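Local coordinates for protein VMS1 (Saccharomyces cerevisiae, PDB 5WHG), which cleaves polypeptidyl-tRNAs downstream of ribosome-associated quality control, releasing incompletely synthesized polypeptides for degradation, at residues A291-T294 with D295-V299; A317-V320 with S321-K324; L27-Q30 with L31-L35; L195-N199 with S200-P204. All coordinates share one frame; numbering follows the deposited sequence.

Contact 1: residues A291-T294 with D295-V299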
loop_
_atom_site.group_PDB
_atom_site.type_symbol
_atom_site.label_atom_id
_atom_site.label_comp_id
_atom_site.label_asym_id
_atom_site.label_seq_id
_atom_site.Cartn_x
_atom_site.Cartn_y
_atom_site.Cartn_z
ATOM N N ALA A 291 -8.309 -11.570 22.861
ATOM C CA ALA A 291 -9.026 -10.347 23.199
ATOM C C ALA A 291 -8.637 -9.200 22.286
ATOM O O ALA A 291 -9.391 -8.226 22.182
ATOM C CB ALA A 291 -8.775 -9.961 24.658
ATOM N N LEU A 292 -7.477 -9.306 21.627
ATOM C CA LEU A 292 -7.124 -8.389 20.547
ATOM C C LEU A 292 -8.156 -8.416 19.422
ATOM O O LEU A 292 -8.364 -7.405 18.739
ATOM C CB LEU A 292 -5.743 -8.757 20.006
ATOM C CG LEU A 292 -4.831 -7.678 19.423
ATOM C CD1 LEU A 292 -5.074 -6.347 20.084
ATOM C CD2 LEU A 292 -3.390 -8.089 19.642
ATOM N N LYS A 293 -8.830 -9.557 19.243
ATOM C CA LYS A 293 -9.693 -9.779 18.090
ATOM C C LYS A 293 -10.806 -8.737 17.981
ATOM O O LYS A 293 -11.081 -8.238 16.886
ATOM C CB LYS A 293 -10.281 -11.186 18.167
ATOM C CG LYS A 293 -11.098 -11.572 16.954
ATOM C CD LYS A 293 -11.932 -12.804 17.240
ATOM C CE LYS A 293 -12.689 -13.266 16.011
ATOM N NZ LYS A 293 -13.295 -14.604 16.257
ATOM N N THR A 294 -11.475 -8.408 19.092
ATOM C CA THR A 294 -12.554 -7.429 19.002
ATOM C C THR A 294 -11.997 -6.032 18.738
ATOM O O THR A 294 -12.532 -5.303 17.889
ATOM C CB THR A 294 -13.439 -7.450 20.264
ATOM O OG1 THR A 294 -12.653 -7.152 21.414
ATOM C CG2 THR A 294 -14.050 -8.808 20.467
ATOM N N ASP A 295 -10.917 -5.652 19.440
ATOM C CA ASP A 295 -10.211 -4.403 19.136
ATOM C C ASP A 295 -9.923 -4.258 17.642
ATOM O O ASP A 295 -10.146 -3.192 17.057
ATOM C CB ASP A 295 -8.895 -4.320 19.915
ATOM C CG ASP A 295 -9.107 -4.099 21.403
ATOM O OD1 ASP A 295 -9.961 -3.265 21.772
ATOM O OD2 ASP A 295 -8.423 -4.764 22.207
ATOM N N ILE A 296 -9.410 -5.315 17.009
ATOM C CA ILE A 296 -9.024 -5.186 15.607
ATOM C C ILE A 296 -10.253 -5.189 14.721
ATOM O O ILE A 296 -10.350 -4.410 13.764
ATOM C CB ILE A 296 -8.034 -6.295 15.207
ATOM C CG1 ILE A 296 -6.646 -6.012 15.787
ATOM C CG2 ILE A 296 -7.968 -6.436 13.681
ATOM C CD1 ILE A 296 -5.744 -7.239 15.863
ATOM N N GLN A 297 -11.225 -6.046 15.031
ATOM C CA GLN A 297 -12.468 -5.988 14.287
ATOM C C GLN A 297 -13.126 -4.621 14.410
ATOM O O GLN A 297 -13.837 -4.196 13.495
ATOM C CB GLN A 297 -13.384 -7.108 14.744
ATOM C CG GLN A 297 -12.827 -8.420 14.279
ATOM C CD GLN A 297 -13.704 -9.603 14.576
ATOM O OE1 GLN A 297 -13.528 -10.651 13.969
ATOM N NE2 GLN A 297 -14.628 -9.461 15.533
ATOM N N GLY A 298 -12.873 -3.907 15.507
ATOM C CA GLY A 298 -13.347 -2.536 15.607
ATOM C C GLY A 298 -12.667 -1.591 14.632
ATOM O O GLY A 298 -13.321 -0.729 14.035
ATOM N N VAL A 299 -11.345 -1.715 14.479
ATOM C CA VAL A 299 -10.636 -0.884 13.507
ATOM C C VAL A 299 -11.107 -1.204 12.099
ATOM O O VAL A 299 -11.239 -0.307 11.264
ATOM C CB VAL A 299 -9.111 -1.062 13.623
ATOM C CG1 VAL A 299 -8.413 -0.236 12.542
ATOM C CG2 VAL A 299 -8.611 -0.661 14.997
#
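With CG1 of Ile296 set anti to its own carbonyl carbon (chi1 -75°), the isoleucine sends its terminal methyl back one turn toward Leu292. CD1 of Ile296 ends 3.7 Å from CG of Leu292, and the two side chains meet at a slant. One residue further on, Lys293 carries CG anti to its backbone N (chi1 -175°) and stays extended. CG of the lysine lies 4.0 Å from CD of Gln297, so the aliphatic part of Lys293 runs past the glutamine while NZ travels on to a salt bridge with Asp328. Asp295 OD2 forms a salt bridge with Arg256 NE. Beneath the side chains runs a regular ladder of i to i+4 bonds. Ile296 N reaches Leu292 O at 2.9 Å; Gln297 N donates to Lys293 O over the same 2.9 Å, with a straighter N-H...O angle of 167°; Gly298 N meets Thr294 O at 2.8 Å. Leu292 and Ile296 rest on Val213 of strand 207-214 and Phe254 of strand 247-255, and Asp295 also touches Phe254, at the border of this apolar face. This is the arrangement of an amphipathic helix, its first turns laid by an apolar i, i+4 pair against the mixed sheet of the VLRF1 domain.

Contact 2: residues A317-V320 with S321-K324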
loop_
_atom_site.group_PDB
_atom_site.type_symbol
_atom_site.label_atom_id
_atom_site.label_comp_id
_atom_site.label_asym_id
_atom_site.label_seq_id
_atom_site.Cartn_x
_atom_site.Cartn_y
_atom_site.Cartn_z
ATOM N N ALA A 317 0.325 -11.856 9.724
ATOM C CA ALA A 317 -0.150 -12.522 10.939
ATOM C C ALA A 317 0.335 -13.971 10.869
ATOM O O ALA A 317 -0.346 -14.833 10.309
ATOM C CB ALA A 317 -1.664 -12.440 11.062
ATOM N N ARG A 318 1.526 -14.223 11.428
ATOM C CA ARG A 318 2.100 -15.569 11.371
ATOM C C ARG A 318 1.272 -16.563 12.175
ATOM O O ARG A 318 1.050 -17.698 11.732
ATOM C CB ARG A 318 3.537 -15.561 11.882
ATOM C CG ARG A 318 4.560 -14.939 10.955
ATOM C CD ARG A 318 5.776 -14.576 11.778
ATOM N NE ARG A 318 5.366 -13.780 12.931
ATOM C CZ ARG A 318 5.635 -12.488 13.081
ATOM N NH1 ARG A 318 6.348 -11.847 12.157
ATOM N NH2 ARG A 318 5.204 -11.843 14.161
ATOM N N ASN A 319 0.822 -16.163 13.364
ATOM C CA ASN A 319 -0.081 -17.002 14.139
ATOM C C ASN A 319 -1.366 -17.276 13.358
ATOM O O ASN A 319 -1.930 -16.384 12.714
ATOM C CB ASN A 319 -0.400 -16.329 15.470
ATOM C CG ASN A 319 -0.594 -17.321 16.583
ATOM O OD1 ASN A 319 -0.060 -18.427 16.532
ATOM N ND2 ASN A 319 -1.353 -16.933 17.606
ATOM N N VAL A 320 -1.831 -18.526 13.423
ATOM C CA VAL A 320 -3.001 -18.925 12.644
ATOM C C VAL A 320 -4.266 -18.278 13.200
ATOM O O VAL A 320 -5.142 -17.838 12.441
ATOM C CB VAL A 320 -3.109 -20.463 12.595
ATOM C CG1 VAL A 320 -3.323 -21.066 14.002
ATOM C CG2 VAL A 320 -4.196 -20.897 11.611
ATOM N N SER A 321 -4.380 -18.200 14.533
ATOM C CA SER A 321 -5.495 -17.498 15.154
ATOM C C SER A 321 -5.443 -16.001 14.892
ATOM O O SER A 321 -6.483 -15.333 14.957
ATOM C CB SER A 321 -5.499 -17.744 16.659
ATOM O OG SER A 321 -4.449 -17.026 17.279
ATOM N N ASP A 322 -4.255 -15.461 14.610
ATOM C CA ASP A 322 -4.123 -14.036 14.344
ATOM C C ASP A 322 -4.522 -13.703 12.907
ATOM O O ASP A 322 -5.168 -12.676 12.663
ATOM C CB ASP A 322 -2.691 -13.582 14.644
ATOM C CG ASP A 322 -2.358 -13.612 16.144
ATOM O OD1 ASP A 322 -3.289 -13.782 16.967
ATOM O OD2 ASP A 322 -1.161 -13.464 16.495
ATOM N N LYS A 323 -4.157 -14.554 11.943
ATOM C CA LYS A 323 -4.667 -14.374 10.586
ATOM C C LYS A 323 -6.189 -14.495 10.563
ATOM O O LYS A 323 -6.875 -13.768 9.835
ATOM C CB LYS A 323 -4.012 -15.390 9.642
ATOM C CG LYS A 323 -4.370 -15.240 8.147
ATOM C CD LYS A 323 -3.728 -14.002 7.504
ATOM C CE LYS A 323 -4.182 -13.794 6.051
ATOM N NZ LYS A 323 -3.070 -13.243 5.196
ATOM N N LYS A 324 -6.739 -15.385 11.384
ATOM C CA LYS A 324 -8.185 -15.523 11.441
ATOM C C LYS A 324 -8.869 -14.256 11.955
ATOM O O LYS A 324 -10.069 -14.086 11.731
ATOM C CB LYS A 324 -8.540 -16.733 12.309
ATOM C CG LYS A 324 -9.968 -17.233 12.159
ATOM C CD LYS A 324 -10.309 -18.236 13.252
ATOM C CE LYS A 324 -11.795 -18.554 13.272
ATOM N NZ LYS A 324 -12.139 -19.582 14.296
HETATM O O HOH W 1 1.273 -13.383 14.063
#
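Asn319 O takes the straightest bond here, from Lys323 N at 3.0 Å with an N-H...O angle of 163°. The same oxygen also receives a weak bond from Asp322 N, and Lys324 N closes the next turn onto Val320 O at 3.1 Å. Asn319 stands at the N-cap position of helix 320-323, yet its side chain makes no capping bond. A water adds a second link: it accepts from Asn319 N at 2.9 Å and gives a weak bond to Asp322 OD2. Asp322 turns CG beside its own backbone N (chi1 -69°), bringing the carboxylate obliquely across to CB of Asn319; amide and carboxylate planes stand 74° apart. Ser321 OG adds a weak bond to Asp322 OD1. Further out, the methyl of Ala317 packs against the helical backbone, its CB 3.4 Å from Lys323 N and 4.0 Å from CB of Lys323. Ala317 and Asp322 both touch Val213 of strand 207-214, tying the turn to the sheet. A carboxylate in the first turn, linked through a water to the backbone N of Asn319, is likely to be favoured by the positive end of the helix dipole; the helix start is held mainly by backbone bonds, the side chains adding only weak or water-mediated links.

Contact 3: residues L27-Q30 with L31-L35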
loop_
_atom_site.group_PDB
_atom_site.type_symbol
_atom_site.label_atom_id
_atom_site.label_comp_id
_atom_site.label_asym_id
_atom_site.label_seq_id
_atom_site.Cartn_x
_atom_site.Cartn_y
_atom_site.Cartn_z
ATOM N N LEU A 27 6.349 7.995 -11.250
ATOM C CA LEU A 27 7.474 7.913 -12.168
ATOM C C LEU A 27 7.312 8.895 -13.326
ATOM O O LEU A 27 6.226 9.027 -13.905
ATOM C CB LEU A 27 7.606 6.497 -12.722
ATOM C CG LEU A 27 7.703 5.307 -11.777
ATOM C CD1 LEU A 27 7.391 4.037 -12.562
ATOM C CD2 LEU A 27 9.088 5.224 -11.147
ATOM N N SER A 28 8.409 9.566 -13.669
ATOM C CA SER A 28 8.447 10.470 -14.810
ATOM C C SER A 28 8.159 9.726 -16.109
ATOM O O SER A 28 8.388 8.518 -16.231
ATOM C CB SER A 28 9.816 11.107 -14.918
ATOM O OG SER A 28 10.755 10.083 -15.197
ATOM N N GLU A 29 7.679 10.477 -17.106
ATOM C CA GLU A 29 7.311 9.854 -18.374
ATOM C C GLU A 29 8.531 9.285 -19.090
ATOM O O GLU A 29 8.419 8.257 -19.770
ATOM C CB GLU A 29 6.580 10.860 -19.269
ATOM C CG GLU A 29 5.674 10.224 -20.333
ATOM C CD GLU A 29 5.187 11.226 -21.381
ATOM O OE1 GLU A 29 5.805 12.305 -21.507
ATOM O OE2 GLU A 29 4.188 10.934 -22.080
ATOM N N GLN A 30 9.698 9.926 -18.942
ATOM C CA GLN A 30 10.918 9.413 -19.562
ATOM C C GLN A 30 11.248 8.025 -19.036
ATOM O O GLN A 30 11.466 7.087 -19.807
ATOM C CB GLN A 30 12.090 10.368 -19.309
ATOM C CG GLN A 30 13.312 10.095 -20.204
ATOM C CD GLN A 30 14.630 10.588 -19.610
ATOM O OE1 GLN A 30 14.910 10.372 -18.430
ATOM N NE2 GLN A 30 15.447 11.246 -20.432
ATOM N N LEU A 31 11.276 7.875 -17.717
ATOM C CA LEU A 31 11.575 6.574 -17.133
ATOM C C LEU A 31 10.481 5.552 -17.451
ATOM O O LEU A 31 10.779 4.379 -17.702
ATOM C CB LEU A 31 11.778 6.737 -15.629
ATOM C CG LEU A 31 12.032 5.473 -14.815
ATOM C CD1 LEU A 31 13.149 4.680 -15.445
ATOM C CD2 LEU A 31 12.381 5.832 -13.383
ATOM N N LEU A 32 9.215 5.980 -17.474
ATOM C CA LEU A 32 8.110 5.060 -17.743
ATOM C C LEU A 32 8.213 4.461 -19.140
ATOM O O LEU A 32 8.264 3.236 -19.307
ATOM C CB LEU A 32 6.778 5.791 -17.581
ATOM C CG LEU A 32 5.620 4.972 -17.041
ATOM C CD1 LEU A 32 6.125 4.108 -15.926
ATOM C CD2 LEU A 32 4.573 5.909 -16.512
ATOM N N ASN A 33 8.239 5.325 -20.163
ATOM C CA ASN A 33 8.274 4.900 -21.559
ATOM C C ASN A 33 9.544 4.144 -21.918
ATOM O O ASN A 33 9.598 3.542 -22.998
ATOM C CB ASN A 33 8.129 6.112 -22.489
ATOM C CG ASN A 33 6.683 6.526 -22.702
ATOM O OD1 ASN A 33 5.796 6.201 -21.907
ATOM N ND2 ASN A 33 6.439 7.247 -23.789
ATOM N N SER A 34 10.563 4.160 -21.056
ATOM C CA SER A 34 11.749 3.346 -21.287
ATOM C C SER A 34 11.599 1.925 -20.751
ATOM O O SER A 34 12.176 1.002 -21.332
ATOM C CB SER A 34 12.998 4.019 -20.680
ATOM O OG SER A 34 13.195 3.717 -19.301
ATOM N N LEU A 35 10.820 1.726 -19.680
ATOM C CA LEU A 35 10.649 0.406 -19.069
ATOM C C LEU A 35 10.251 -0.655 -20.095
ATOM O O LEU A 35 9.305 -0.470 -20.866
ATOM C CB LEU A 35 9.590 0.483 -17.975
ATOM C CG LEU A 35 9.944 1.309 -16.738
ATOM C CD1 LEU A 35 8.956 1.028 -15.605
ATOM C CD2 LEU A 35 11.396 1.064 -16.280
#
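An N-cap opens the short helix 29-34, with Ser28 as the capping residue and Leu31 as its partner. Ser28 OG accepts a weak bond from Leu31 N at 3.4 Å, nearly straight at 164°, and the main chain of the same serine takes Leu32 N onto its O at 2.9 Å. The next rung, Asn33 N to Glu29 O, measures 3.0 Å. Leu27, just ahead of the cap, places CG beside its backbone N (chi1 -54°), and its two methyls then divide their work. CD1 of Leu27 touches CD1 of Leu32 at 3.6 Å, the side chains crossing at about a right angle, while CD2 of Leu27 comes to 4.0 Å from CD2 of Leu31. An apolar pair formed by the residue before the N-cap and the fourth residue after it is a hydrophobic staple, and Leu27 with Leu32 fits that definition. The leucines on this side continue into the core: Leu31 lies on Leu176 of strand 176-179, and Leu32 and Leu35 lie on Leu195 of helix 191-198. At the other end, Ser34 folds its hydroxyl back to donate to Leu31 O at 3.0 Å, from a direction tilted 32° out of the carbonyl plane. With an alanine here, Leu31 O would probably be left to the weak bonds from Ser34 N and Leu35 N. Ser34 also borders Ser167 and Lys168 in a neighbouring loop.

Contact 4: residues L195-N199 with S200-P204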
loop_
_atom_site.group_PDB
_atom_site.type_symbol
_atom_site.label_atom_id
_atom_site.label_comp_id
_atom_site.label_asym_id
_atom_site.label_seq_id
_atom_site.Cartn_x
_atom_site.Cartn_y
_atom_site.Cartn_z
ATOM N N LEU A 195 1.711 0.025 -14.687
ATOM C CA LEU A 195 2.565 1.145 -14.303
ATOM C C LEU A 195 2.083 2.462 -14.899
ATOM O O LEU A 195 2.099 3.496 -14.223
ATOM C CB LEU A 195 4.007 0.875 -14.723
ATOM C CG LEU A 195 4.743 -0.132 -13.836
ATOM C CD1 LEU A 195 6.070 -0.497 -14.452
ATOM C CD2 LEU A 195 4.963 0.403 -12.438
ATOM N N THR A 196 1.648 2.458 -16.158
ATOM C CA THR A 196 1.228 3.729 -16.735
ATOM C C THR A 196 -0.081 4.205 -16.117
ATOM O O THR A 196 -0.257 5.409 -15.898
ATOM C CB THR A 196 1.134 3.631 -18.263
ATOM O OG1 THR A 196 0.622 4.859 -18.797
ATOM C CG2 THR A 196 0.241 2.497 -18.685
ATOM N N PHE A 197 -0.982 3.282 -15.779
ATOM C CA PHE A 197 -2.226 3.670 -15.118
ATOM C C PHE A 197 -1.973 4.198 -13.706
ATOM O O PHE A 197 -2.666 5.114 -13.245
ATOM C CB PHE A 197 -3.186 2.483 -15.077
ATOM C CG PHE A 197 -4.402 2.723 -14.227
ATOM C CD1 PHE A 197 -5.477 3.451 -14.722
ATOM C CD2 PHE A 197 -4.461 2.241 -12.926
ATOM C CE1 PHE A 197 -6.587 3.685 -13.938
ATOM C CE2 PHE A 197 -5.568 2.465 -12.136
ATOM C CZ PHE A 197 -6.629 3.192 -12.637
ATOM N N TRP A 198 -1.009 3.605 -12.994
ATOM C CA TRP A 198 -0.610 4.119 -11.689
ATOM C C TRP A 198 -0.078 5.542 -11.788
ATOM O O TRP A 198 -0.322 6.368 -10.899
ATOM C CB TRP A 198 0.443 3.195 -11.071
ATOM C CG TRP A 198 -0.158 1.912 -10.684
ATOM C CD1 TRP A 198 -1.487 1.661 -10.554
ATOM C CD2 TRP A 198 0.517 0.686 -10.380
ATOM N NE1 TRP A 198 -1.689 0.357 -10.181
ATOM C CE2 TRP A 198 -0.477 -0.269 -10.071
ATOM C CE3 TRP A 198 1.854 0.296 -10.342
ATOM C CZ2 TRP A 198 -0.174 -1.587 -9.733
ATOM C CZ3 TRP A 198 2.157 -1.015 -9.999
ATOM C CH2 TRP A 198 1.147 -1.941 -9.706
ATOM N N ASN A 199 0.661 5.844 -12.853
ATOM C CA ASN A 199 1.264 7.163 -13.019
ATOM C C ASN A 199 0.394 8.019 -13.938
ATOM O O ASN A 199 0.736 8.321 -15.083
ATOM C CB ASN A 199 2.684 7.033 -13.557
ATOM C CG ASN A 199 3.595 6.271 -12.627
ATOM O OD1 ASN A 199 4.190 6.845 -11.721
ATOM N ND2 ASN A 199 3.723 4.973 -12.858
ATOM N N SER A 200 -0.758 8.409 -13.401
ATOM C CA SER A 200 -1.661 9.313 -14.097
ATOM C C SER A 200 -2.560 9.960 -13.061
ATOM O O SER A 200 -3.069 9.282 -12.167
ATOM C CB SER A 200 -2.498 8.581 -15.149
ATOM O OG SER A 200 -3.199 7.507 -14.554
ATOM N N GLN A 201 -2.754 11.274 -13.186
ATOM C CA GLN A 201 -3.543 12.005 -12.202
ATOM C C GLN A 201 -4.950 11.448 -12.046
ATOM O O GLN A 201 -5.623 11.786 -11.067
ATOM C CB GLN A 201 -3.611 13.488 -12.582
ATOM C CG GLN A 201 -2.253 14.161 -12.750
ATOM C CD GLN A 201 -2.375 15.610 -13.184
ATOM O OE1 GLN A 201 -3.151 16.377 -12.612
ATOM N NE2 GLN A 201 -1.615 15.989 -14.207
ATOM N N GLU A 202 -5.403 10.593 -12.971
ATOM C CA GLU A 202 -6.744 10.014 -12.949
ATOM C C GLU A 202 -6.936 8.984 -11.840
ATOM O O GLU A 202 -7.998 8.340 -11.783
ATOM C CB GLU A 202 -7.071 9.383 -14.305
ATOM C CG GLU A 202 -6.502 7.978 -14.517
ATOM C CD GLU A 202 -7.090 7.285 -15.743
ATOM O OE1 GLU A 202 -7.495 7.991 -16.693
ATOM O OE2 GLU A 202 -7.154 6.036 -15.753
ATOM N N ASN A 203 -5.985 8.767 -10.937
ATOM C CA ASN A 203 -6.188 7.874 -9.798
ATOM C C ASN A 203 -5.741 8.562 -8.513
ATOM O O ASN A 203 -4.824 8.106 -7.821
ATOM C CB ASN A 203 -5.461 6.549 -10.007
ATOM C CG ASN A 203 -6.198 5.396 -9.366
ATOM O OD1 ASN A 203 -7.413 5.475 -9.142
ATOM N ND2 ASN A 203 -5.474 4.323 -9.049
ATOM N N PRO A 204 -6.399 9.664 -8.146
ATOM C CA PRO A 204 -5.940 10.430 -6.984
ATOM C C PRO A 204 -6.360 9.830 -5.657
ATOM O O PRO A 204 -5.814 10.230 -4.620
ATOM C CB PRO A 204 -6.588 11.813 -7.194
ATOM C CG PRO A 204 -7.575 11.644 -8.365
ATOM C CD PRO A 204 -7.675 10.182 -8.664
#
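Phe197 sends its ring from the last turn of helix 191-198 toward Glu202 and Asn203 in the loop that follows. Its CB points away from that loop, but CG stands anti to the backbone N (chi1 171°), which brings the end of the ring back to the loop. On one flank CD1 and CE1 of Phe197 face OE2 of Glu202, at 3.2 Å and 3.0 Å; the oxygen lies at the ring edge near its plane, with the carboxylate turned 78° to the ring. Round the other flank ND2 of Asn203 approaches obliquely, 3.6 Å from CE2 of Phe197 and 3.9 Å from CZ at the tip. Phe197 and Glu202 also touch a crystal neighbour, which may share in fixing this pose. At the backbone of the same phenylalanine, Ser200 OG donates to Phe197 O at 2.8 Å from above the carbonyl plane, 39° out of it. Replacing Ser200 by an alanine would probably cost Phe197 O this donor and let the start of the loop drift from the helix end. Asn199, the first residue to leave helical geometry, also turns back: its ND2 bonds Leu195 O at 2.6 Å, its backbone N reaches that oxygen from the opposite face, and OD1 accepts from Leu27 N. Ser200 to Asn203 then form a type I beta turn. Chemically, Ser200 OG supplies a donor past the last helical turn and Asn199 ND2 a second one to Leu195 O; Glu202 OE2 near the ring edge is consistent with weak attraction to the ring hydrogens, though the short distance carries little weight.

How the contacts relate
Along the chain the order is contact 3, contact 4, contact 1, contact 2. Contacts 3 and 4 lie together, centres about 13 Å apart, where helices 29-34 and 191-198 touch: Asn199 OD1 meets Leu27 N in a probable hydrogen bond, and Leu35 packs on Leu195. Both helices border strand 176-179 of the four-stranded antiparallel sheet. Contacts 1 and 2, also about 13 Å apart between centres but not touching, share strand 207-214 of the mixed sheet within the VLRF1 domain, which mediates binding to the 60S subunit. The two pairs sit on opposite sides of the chain's centre, 34 to 43 Å apart between centres. Gln267, the inferred active-site residue, falls in the unmodelled segment shortly before contact 1.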